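PDB 6WB6: transferrin from Manduca sexta, which binds a single ferric ion together with a carbonate anion and transports iron as a secreted insect transferrin. Local coordinates for residues A[340-352]-A[372-384]. Numbering follows the deposited sequence.
Sequences EVIERGHGAPELV and FAFSRDIRPILDC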
# COMPACT_ATOMS: atom_id res chain seq x y z
N GLU A 340 15.85 -0.79 -17.01
CA GLU A 340 15.78 0.68 -17.01
C GLU A 340 14.52 1.18 -16.35
O GLU A 340 14.55 2.10 -15.52
CB GLU A 340 15.82 1.19 -18.46
CG GLU A 340 17.08 0.87 -19.21
CD GLU A 340 16.97 1.22 -20.69
OE1 GLU A 340 16.80 2.41 -21.01
OE2 GLU A 340 17.05 0.28 -21.52
N VAL A 341 13.38 0.59 -16.73
CA VAL A 341 12.09 0.98 -16.18
C VAL A 341 12.04 0.69 -14.69
O VAL A 341 11.60 1.51 -13.88
CB VAL A 341 10.97 0.23 -16.93
CG1 VAL A 341 9.62 0.66 -16.43
CG2 VAL A 341 11.08 0.46 -18.41
N ILE A 342 12.45 -0.52 -14.29
CA ILE A 342 12.39 -0.85 -12.88
C ILE A 342 13.27 0.10 -12.08
O ILE A 342 12.91 0.55 -10.99
CB ILE A 342 12.78 -2.33 -12.66
CG1 ILE A 342 11.63 -3.29 -13.05
CG2 ILE A 342 13.16 -2.55 -11.23
CD1 ILE A 342 12.07 -4.75 -13.32
N GLU A 343 14.44 0.43 -12.61
CA GLU A 343 15.39 1.28 -11.89
C GLU A 343 15.17 2.76 -12.16
O GLU A 343 15.95 3.58 -11.69
CB GLU A 343 16.83 0.89 -12.25
CG GLU A 343 17.21 -0.49 -11.70
CD GLU A 343 18.63 -0.90 -12.07
OE1 GLU A 343 19.19 -0.31 -13.01
OE2 GLU A 343 19.20 -1.80 -11.40
N ARG A 344 14.09 3.12 -12.86
CA ARG A 344 13.80 4.53 -13.10
C ARG A 344 13.93 5.34 -11.82
O ARG A 344 13.47 4.94 -10.74
CB ARG A 344 12.40 4.73 -13.66
CG ARG A 344 12.06 6.20 -13.91
CD ARG A 344 10.82 6.28 -14.74
NE ARG A 344 9.68 5.83 -13.96
CZ ARG A 344 9.00 6.59 -13.12
NH1 ARG A 344 9.34 7.86 -12.93
NH2 ARG A 344 7.98 6.08 -12.45
N GLY A 345 14.56 6.49 -11.95
CA GLY A 345 14.65 7.46 -10.89
C GLY A 345 14.27 8.85 -11.39
O GLY A 345 13.55 9.01 -12.38
N HIS A 346 14.77 9.86 -10.70
CA HIS A 346 14.43 11.24 -11.00
C HIS A 346 15.67 12.13 -11.11
O HIS A 346 15.56 13.36 -11.03
CB HIS A 346 13.45 11.76 -9.95
CG HIS A 346 12.19 10.95 -9.87
ND1 HIS A 346 12.08 9.81 -9.09
CD2 HIS A 346 11.00 11.09 -10.50
CE1 HIS A 346 10.87 9.29 -9.25
NE2 HIS A 346 10.19 10.06 -10.09
N GLY A 347 16.83 11.54 -11.34
CA GLY A 347 18.05 12.30 -11.37
C GLY A 347 18.67 12.44 -9.99
O GLY A 347 17.97 12.52 -8.98
N ALA A 348 20.00 12.48 -9.97
CA ALA A 348 20.71 12.66 -8.71
C ALA A 348 20.40 14.02 -8.10
O ALA A 348 20.21 15.01 -8.83
CB ALA A 348 22.21 12.51 -8.95
N PRO A 349 20.32 14.12 -6.77
CA PRO A 349 20.38 12.98 -5.84
C PRO A 349 19.03 12.26 -5.74
O PRO A 349 18.04 12.93 -5.45
CB PRO A 349 20.75 13.64 -4.52
CG PRO A 349 20.11 15.00 -4.60
CD PRO A 349 20.07 15.38 -6.06
N GLU A 350 18.97 10.95 -5.98
CA GLU A 350 17.71 10.24 -5.81
C GLU A 350 17.21 10.40 -4.37
O GLU A 350 17.96 10.23 -3.41
CB GLU A 350 17.88 8.77 -6.19
CG GLU A 350 18.47 8.52 -7.61
CD GLU A 350 17.52 8.86 -8.77
OE1 GLU A 350 17.99 8.90 -9.92
OE2 GLU A 350 16.31 9.06 -8.53
N LEU A 351 15.94 10.76 -4.22
CA LEU A 351 15.44 11.05 -2.88
C LEU A 351 15.30 9.76 -2.09
O LEU A 351 14.87 8.74 -2.62
CB LEU A 351 14.10 11.78 -2.93
CG LEU A 351 13.55 12.14 -1.55
CD1 LEU A 351 14.48 13.12 -0.81
CD2 LEU A 351 12.17 12.71 -1.65
N VAL A 352 15.65 9.82 -0.82
CA VAL A 352 15.60 8.67 0.07
C VAL A 352 14.82 9.07 1.30
O VAL A 352 15.01 10.17 1.83
CB VAL A 352 17.02 8.18 0.45
CG1 VAL A 352 16.96 7.10 1.54
CG2 VAL A 352 17.75 7.69 -0.78
N PHE A 372 11.63 -4.49 -2.02
CA PHE A 372 10.37 -4.73 -2.70
C PHE A 372 9.80 -3.42 -3.25
O PHE A 372 9.48 -3.32 -4.44
CB PHE A 372 9.39 -5.40 -1.74
CG PHE A 372 8.03 -5.57 -2.32
CD1 PHE A 372 7.80 -6.56 -3.25
CD2 PHE A 372 7.00 -4.75 -1.95
CE1 PHE A 372 6.55 -6.71 -3.81
CE2 PHE A 372 5.76 -4.89 -2.51
CZ PHE A 372 5.53 -5.88 -3.44
N ALA A 373 9.67 -2.41 -2.39
CA ALA A 373 9.11 -1.13 -2.82
C ALA A 373 9.83 -0.60 -4.04
O ALA A 373 9.21 -0.13 -4.99
CB ALA A 373 9.17 -0.11 -1.70
N PHE A 374 11.17 -0.65 -4.02
CA PHE A 374 11.93 -0.13 -5.14
C PHE A 374 11.62 -0.91 -6.41
O PHE A 374 11.38 -0.33 -7.47
CB PHE A 374 13.41 -0.19 -4.86
CG PHE A 374 14.23 0.35 -5.97
CD1 PHE A 374 14.44 1.71 -6.07
CD2 PHE A 374 14.81 -0.49 -6.89
CE1 PHE A 374 15.19 2.23 -7.07
CE2 PHE A 374 15.58 0.03 -7.91
CZ PHE A 374 15.77 1.40 -7.99
N SER A 375 11.65 -2.25 -6.33
CA SER A 375 11.35 -3.06 -7.50
C SER A 375 9.94 -2.81 -8.02
O SER A 375 9.65 -3.17 -9.16
CB SER A 375 11.53 -4.55 -7.18
OG SER A 375 10.61 -4.95 -6.19
N ARG A 376 9.06 -2.25 -7.20
CA ARG A 376 7.67 -2.01 -7.58
C ARG A 376 7.40 -0.55 -7.91
O ARG A 376 6.25 -0.10 -7.81
CB ARG A 376 6.75 -2.47 -6.46
CG ARG A 376 6.73 -4.00 -6.26
CD ARG A 376 5.86 -4.69 -7.30
NE ARG A 376 6.15 -6.13 -7.36
CZ ARG A 376 5.40 -7.02 -8.00
NH1 ARG A 376 4.30 -6.64 -8.63
NH2 ARG A 376 5.75 -8.30 -7.98
N ASP A 377 8.44 0.21 -8.24
CA ASP A 377 8.35 1.56 -8.77
C ASP A 377 7.80 2.56 -7.76
O ASP A 377 7.24 3.60 -8.14
CB ASP A 377 7.51 1.62 -10.05
CG ASP A 377 7.84 2.87 -10.88
OD1 ASP A 377 9.03 3.05 -11.20
OD2 ASP A 377 6.95 3.70 -11.14
N ILE A 378 7.97 2.29 -6.46
CA ILE A 378 7.56 3.23 -5.42
C ILE A 378 8.78 4.06 -5.07
O ILE A 378 9.88 3.51 -4.91
CB ILE A 378 7.02 2.49 -4.19
CG1 ILE A 378 5.79 1.68 -4.58
CG2 ILE A 378 6.70 3.46 -3.05
CD1 ILE A 378 5.20 0.92 -3.40
N ARG A 379 8.60 5.39 -5.03
CA ARG A 379 9.68 6.36 -4.88
C ARG A 379 9.12 7.47 -3.99
O ARG A 379 8.00 7.96 -4.24
CB ARG A 379 10.15 6.94 -6.21
CG ARG A 379 10.67 5.92 -7.19
CD ARG A 379 12.02 5.38 -6.79
NE ARG A 379 12.59 4.56 -7.85
CZ ARG A 379 12.27 3.29 -8.10
NH1 ARG A 379 11.37 2.66 -7.35
NH2 ARG A 379 12.86 2.65 -9.10
N PRO A 380 9.87 7.93 -2.98
CA PRO A 380 11.27 7.73 -2.59
C PRO A 380 11.70 6.31 -2.18
O PRO A 380 10.93 5.50 -1.64
CB PRO A 380 11.42 8.67 -1.39
CG PRO A 380 10.05 8.85 -0.86
CD PRO A 380 9.17 8.86 -2.07
N ILE A 381 12.97 6.05 -2.46
CA ILE A 381 13.62 4.83 -2.00
C ILE A 381 13.59 4.81 -0.50
O ILE A 381 13.85 5.82 0.17
CB ILE A 381 15.07 4.79 -2.52
CG1 ILE A 381 15.08 4.66 -4.03
CG2 ILE A 381 15.86 3.64 -1.88
CD1 ILE A 381 16.31 5.26 -4.68
N LEU A 382 13.29 3.65 0.05
CA LEU A 382 13.23 3.49 1.50
C LEU A 382 14.61 3.10 2.01
O LEU A 382 15.20 2.10 1.56
CB LEU A 382 12.17 2.46 1.89
CG LEU A 382 11.99 2.13 3.36
CD1 LEU A 382 11.39 3.29 4.11
CD2 LEU A 382 11.10 0.91 3.47
N ASP A 383 15.13 3.87 2.94
CA ASP A 383 16.32 3.45 3.64
C ASP A 383 15.95 3.13 5.08
O ASP A 383 14.89 3.52 5.57
CB ASP A 383 17.41 4.50 3.56
CG ASP A 383 18.75 3.99 4.02
OD1 ASP A 383 18.84 2.78 4.35
OD2 ASP A 383 19.70 4.79 4.05
N CYS A 384 16.81 2.35 5.72
CA CYS A 384 16.55 1.79 7.04
C CYS A 384 17.70 2.17 7.97
O CYS A 384 18.87 1.93 7.65
CB CYS A 384 16.40 0.27 6.94
SG CYS A 384 15.16 -0.24 5.71
O HOH W 1 13.78 7.88 -4.77
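The guanidinium of Arg-379 ties residues 340-352, which run on from helix 338-342, to the end of helix 360-375: its NH2 donates to Ile-342 O (2.8 Å), nearly in the guanidinium plane, and to Arg-344 O (2.9 Å). NH1 turns back to Phe-374 O and Ile-378 O, so one planar group, NE adding a weak bond to Arg-344 O, serves four carbonyls. Phe-374 reaches over one guanidinium face with CE1, offset toward the rim. A leucine in place of Arg-379 would probably deprive Ile-342 O and Arg-344 O of their side-chain donors and weaken the tie between the two helix ends. Arg-344, bent at chi3 (69°), forms a salt bridge with Asp-377, its hydrogen bond weak (NH2 to OD2 2.9 Å) and the planes 53° apart; its NH1 pairs with Glu-151. Aspartate supplies that carboxylate and tolerates the positive phi of the Schellman C-prime position closing helix 360-375. Further out, Phe-374 CZ meets Glu-343 CA at 3.9 Å, and apolar Leu-351 packs alongside the Pro-380 ring. Leu-351 O receives Ile-381 N (3.3 Å), a pair also bridged by a water, and beta-branched Val-352 suits the start of parallel strands 352-357 and 381-386. This strand-helix-strand unit is a beta-alpha-beta crossover opening the second transferrin lobe, here joined to the chain leading in from helix 338-342.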